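Side-chain contact in orotidine 5'-phosphate decarboxylase (Sulfolobus solfataricus, PDB 4DBD), which probably catalyses the decarboxylation of orotidine 5'-monophosphate to uridine 5'-monophosphate, the last step of de novo UMP synthesis: residues I139-T144 against T150-D155. Numbering follows the deposited sequence.
Sequences IVVGGT and TQYRRD
Y152 reaches from its helix to the barrel strand and sets CB and the near part of its ring (CG and CD2) against two branched side chains, I139 and V141, both on the strand's outer side. The tight part is small and wholly apolar. I139 touches with its terminal methyl alone, CD1 lying 3.6 Å from Y152 CD2 and 4.1 Å from Y152 CB. An extended outer arm (chi2 179°) carries that methyl away from the strand backbone. V141 packs more loosely with one branch, CG2 standing 4.0 Å from Y152 CB; chi1 -171° places this methyl anti to the carbonyl carbon and beside the backbone N, on the side of Y152. Both methyls come obliquely to the ring, and no hydrogen bond crosses between 139-144 and 150-155. The far side of the helix is polar and more open to solvent. There R154 NE donates a nearly straight bond of 2.6 Å to D155 OD1, a salt bridge in which NE approaches from above the carboxylate, 40° out of its plane, while OD1 lies almost in the guanidinium plane. Q151 CB sits above one guanidinium face, offset toward its rim. The contact belongs to the beta-alpha-beta unit of strand 138-141, helix 146-155 and strand 160-163 in the TIM barrel. I161 of the following strand touches I139 and V141, A112 and V113 of strand 107-113 pack on Y152, and helix 124-134 adds I127 and I131, with K128 in a cation-pi contact to the ring.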
ATOM      1  N   ILE A 139      10.437   6.725 -11.482  1.00 18.10           N
ATOM      2  CA  ILE A 139      10.020   7.299 -10.213  1.00 12.70           C
ATOM      3  C   ILE A 139       8.763   8.115 -10.419  1.00 18.55           C
ATOM      4  O   ILE A 139       8.531   8.667 -11.502  1.00 16.28           O
ATOM      5  CB  ILE A 139      11.119   8.192  -9.575  1.00 16.49           C
ATOM      6  CG1 ILE A 139      11.571   9.254 -10.566  1.00 19.63           C
ATOM      7  CG2 ILE A 139      12.304   7.326  -9.107  1.00 18.82           C
ATOM      8  CD1 ILE A 139      12.641  10.195 -10.010  1.00 24.55           C
ATOM      9  N   VAL A 140       7.948   8.179  -9.373  1.00 15.13           N
ATOM     10  CA  VAL A 140       6.699   8.912  -9.412  1.00 15.31           C
ATOM     11  C   VAL A 140       6.926  10.250  -8.714  1.00 15.63           C
ATOM     12  O   VAL A 140       7.265  10.277  -7.537  1.00 16.94           O
ATOM     13  CB  VAL A 140       5.578   8.121  -8.678  1.00 14.69           C
ATOM     14  CG1 VAL A 140       4.239   8.849  -8.782  1.00 16.84           C
ATOM     15  CG2 VAL A 140       5.463   6.712  -9.228  1.00 17.93           C
ATOM     16  N   VAL A 141       6.779  11.354  -9.448  1.00 16.74           N
ATOM     17  CA  VAL A 141       6.925  12.689  -8.858  1.00 15.27           C
ATOM     18  C   VAL A 141       5.659  13.506  -9.116  1.00 13.63           C
ATOM     19  O   VAL A 141       5.312  13.778 -10.268  1.00 20.78           O
ATOM     20  CB  VAL A 141       8.141  13.448  -9.415  1.00 17.15           C
ATOM     21  CG1 VAL A 141       8.362  14.716  -8.600  1.00 18.41           C
ATOM     22  CG2 VAL A 141       9.385  12.567  -9.371  1.00 23.66           C
ATOM     23  N   GLY A 142       4.982  13.897  -8.037  1.00 18.00           N
ATOM     24  CA  GLY A 142       3.679  14.550  -8.115  1.00 19.59           C
ATOM     25  C   GLY A 142       3.562  15.714  -9.085  1.00 33.66           C
ATOM     26  O   GLY A 142       4.455  16.564  -9.165  1.00 25.65           O
ATOM     27  N   GLY A 143       2.442  15.762  -9.809  1.00 30.20           N
ATOM     28  CA  GLY A 143       2.213  16.776 -10.830  1.00 30.92           C
ATOM     29  C   GLY A 143       1.869  18.158 -10.290  1.00 36.49           C
ATOM     30  O   GLY A 143       1.949  19.149 -11.018  1.00 38.50           O
ATOM     31  N   THR A 144       1.476  18.226  -9.020  1.00 34.02           N
ATOM     32  CA  THR A 144       1.276  19.503  -8.343  1.00 34.49           C
ATOM     33  C   THR A 144       2.623  20.051  -7.891  1.00 30.44           C
ATOM     34  O   THR A 144       2.732  21.213  -7.493  1.00 37.17           O
ATOM     35  CB  THR A 144       0.445  19.329  -7.077  1.00 33.87           C
ATOM     36  OG1 THR A 144       1.019  18.275  -6.298  1.00 32.56           O
ATOM     37  CG2 THR A 144      -0.991  18.996  -7.409  1.00 24.11           C
ATOM     38  N   THR A 150      11.330  19.076 -11.829  1.00 19.95           N
ATOM     39  CA  THR A 150      12.514  19.551 -12.537  1.00 18.81           C
ATOM     40  C   THR A 150      13.787  19.086 -11.822  1.00 16.94           C
ATOM     41  O   THR A 150      14.735  18.609 -12.454  1.00 25.69           O
ATOM     42  CB  THR A 150      12.516  21.073 -12.670  1.00 19.22           C
ATOM     43  OG1 THR A 150      11.243  21.508 -13.173  1.00 21.28           O
ATOM     44  CG2 THR A 150      13.623  21.501 -13.621  1.00 23.12           C
ATOM     45  N   GLN A 151      13.781  19.197 -10.500  1.00 15.81           N
ATOM     46  CA  GLN A 151      14.915  18.792  -9.678  1.00 20.50           C
ATOM     47  C   GLN A 151      15.159  17.295  -9.740  1.00 25.86           C
ATOM     48  O   GLN A 151      16.297  16.859  -9.866  1.00 23.64           O
ATOM     49  CB  GLN A 151      14.710  19.255  -8.234  1.00 20.92           C
ATOM     50  CG  GLN A 151      14.787  20.774  -8.103  1.00 31.50           C
ATOM     51  CD  GLN A 151      13.966  21.321  -6.958  1.00 37.31           C
ATOM     52  OE1 GLN A 151      13.502  20.573  -6.092  1.00 42.88           O
ATOM     53  NE2 GLN A 151      13.769  22.641  -6.950  1.00 34.76           N
ATOM     54  N   TYR A 152      14.105  16.493  -9.661  1.00 26.86           N
ATOM     55  CA  TYR A 152      14.305  15.062  -9.858  1.00 19.09           C
ATOM     56  C   TYR A 152      14.820  14.749 -11.263  1.00 25.11           C
ATOM     57  O   TYR A 152      15.629  13.842 -11.438  1.00 30.16           O
ATOM     58  CB  TYR A 152      13.050  14.242  -9.507  1.00 21.48           C
ATOM     59  CG  TYR A 152      12.997  13.887  -8.040  1.00 18.47           C
ATOM     60  CD1 TYR A 152      12.517  14.789  -7.107  1.00 22.02           C
ATOM     61  CD2 TYR A 152      13.465  12.660  -7.584  1.00 27.77           C
ATOM     62  CE1 TYR A 152      12.480  14.479  -5.761  1.00 25.28           C
ATOM     63  CE2 TYR A 152      13.434  12.341  -6.236  1.00 24.47           C
ATOM     64  CZ  TYR A 152      12.937  13.256  -5.335  1.00 23.01           C
ATOM     65  OH  TYR A 152      12.908  12.955  -3.986  1.00 35.80           O
ATOM     66  N   ARG A 153      14.383  15.513 -12.258  1.00 21.29           N
ATOM     67  CA  ARG A 153      14.871  15.302 -13.621  1.00 25.79           C
ATOM     68  C   ARG A 153      16.368  15.600 -13.689  1.00 28.29           C
ATOM     69  O   ARG A 153      17.118  14.910 -14.377  1.00 28.14           O
ATOM     70  CB  ARG A 153      14.101  16.159 -14.624  1.00 25.27           C
ATOM     71  CG  ARG A 153      14.730  16.202 -16.015  1.00 30.27           C
ATOM     72  CD  ARG A 153      14.939  14.808 -16.577  1.00 33.84           C
ATOM     73  NE  ARG A 153      13.666  14.155 -16.846  1.00 28.41           N
ATOM     74  CZ  ARG A 153      13.478  12.839 -16.842  1.00 30.90           C
ATOM     75  NH1 ARG A 153      14.484  12.017 -16.568  1.00 27.59           N
ATOM     76  NH2 ARG A 153      12.274  12.351 -17.097  1.00 21.53           N
ATOM     77  N   ARG A 154      16.783  16.639 -12.973  1.00 26.81           N
ATOM     78  CA  ARG A 154      18.193  17.005 -12.865  1.00 30.97           C
ATOM     79  C   ARG A 154      18.986  15.903 -12.168  1.00 29.71           C
ATOM     80  O   ARG A 154      20.062  15.512 -12.627  1.00 35.92           O
ATOM     81  CB  ARG A 154      18.328  18.315 -12.074  1.00 30.69           C
ATOM     82  CG  ARG A 154      19.711  18.540 -11.459  1.00 37.80           C
ATOM     83  CD  ARG A 154      19.670  19.567 -10.331  1.00 42.38           C
ATOM     84  NE  ARG A 154      19.143  19.024  -9.077  1.00 40.46           N
ATOM     85  CZ  ARG A 154      18.624  19.771  -8.105  1.00 40.23           C
ATOM     86  NH1 ARG A 154      18.552  21.090  -8.256  1.00 39.71           N
ATOM     87  NH2 ARG A 154      18.168  19.207  -6.989  1.00 35.93           N
ATOM     88  N   ASP A 155      18.445  15.409 -11.056  1.00 28.70           N
ATOM     89  CA  ASP A 155      19.136  14.432 -10.220  1.00 23.22           C
ATOM     90  C   ASP A 155      19.146  13.034 -10.830  1.00 29.43           C
ATOM     91  O   ASP A 155      19.985  12.211 -10.492  1.00 29.26           O
ATOM     92  CB  ASP A 155      18.500  14.371  -8.830  1.00 25.77           C
ATOM     93  CG  ASP A 155      18.631  15.675  -8.061  1.00 36.87           C
ATOM     94  OD1 ASP A 155      19.473  16.531  -8.436  1.00 31.72           O
ATOM     95  OD2 ASP A 155      17.887  15.843  -7.069  1.00 33.95           O
TER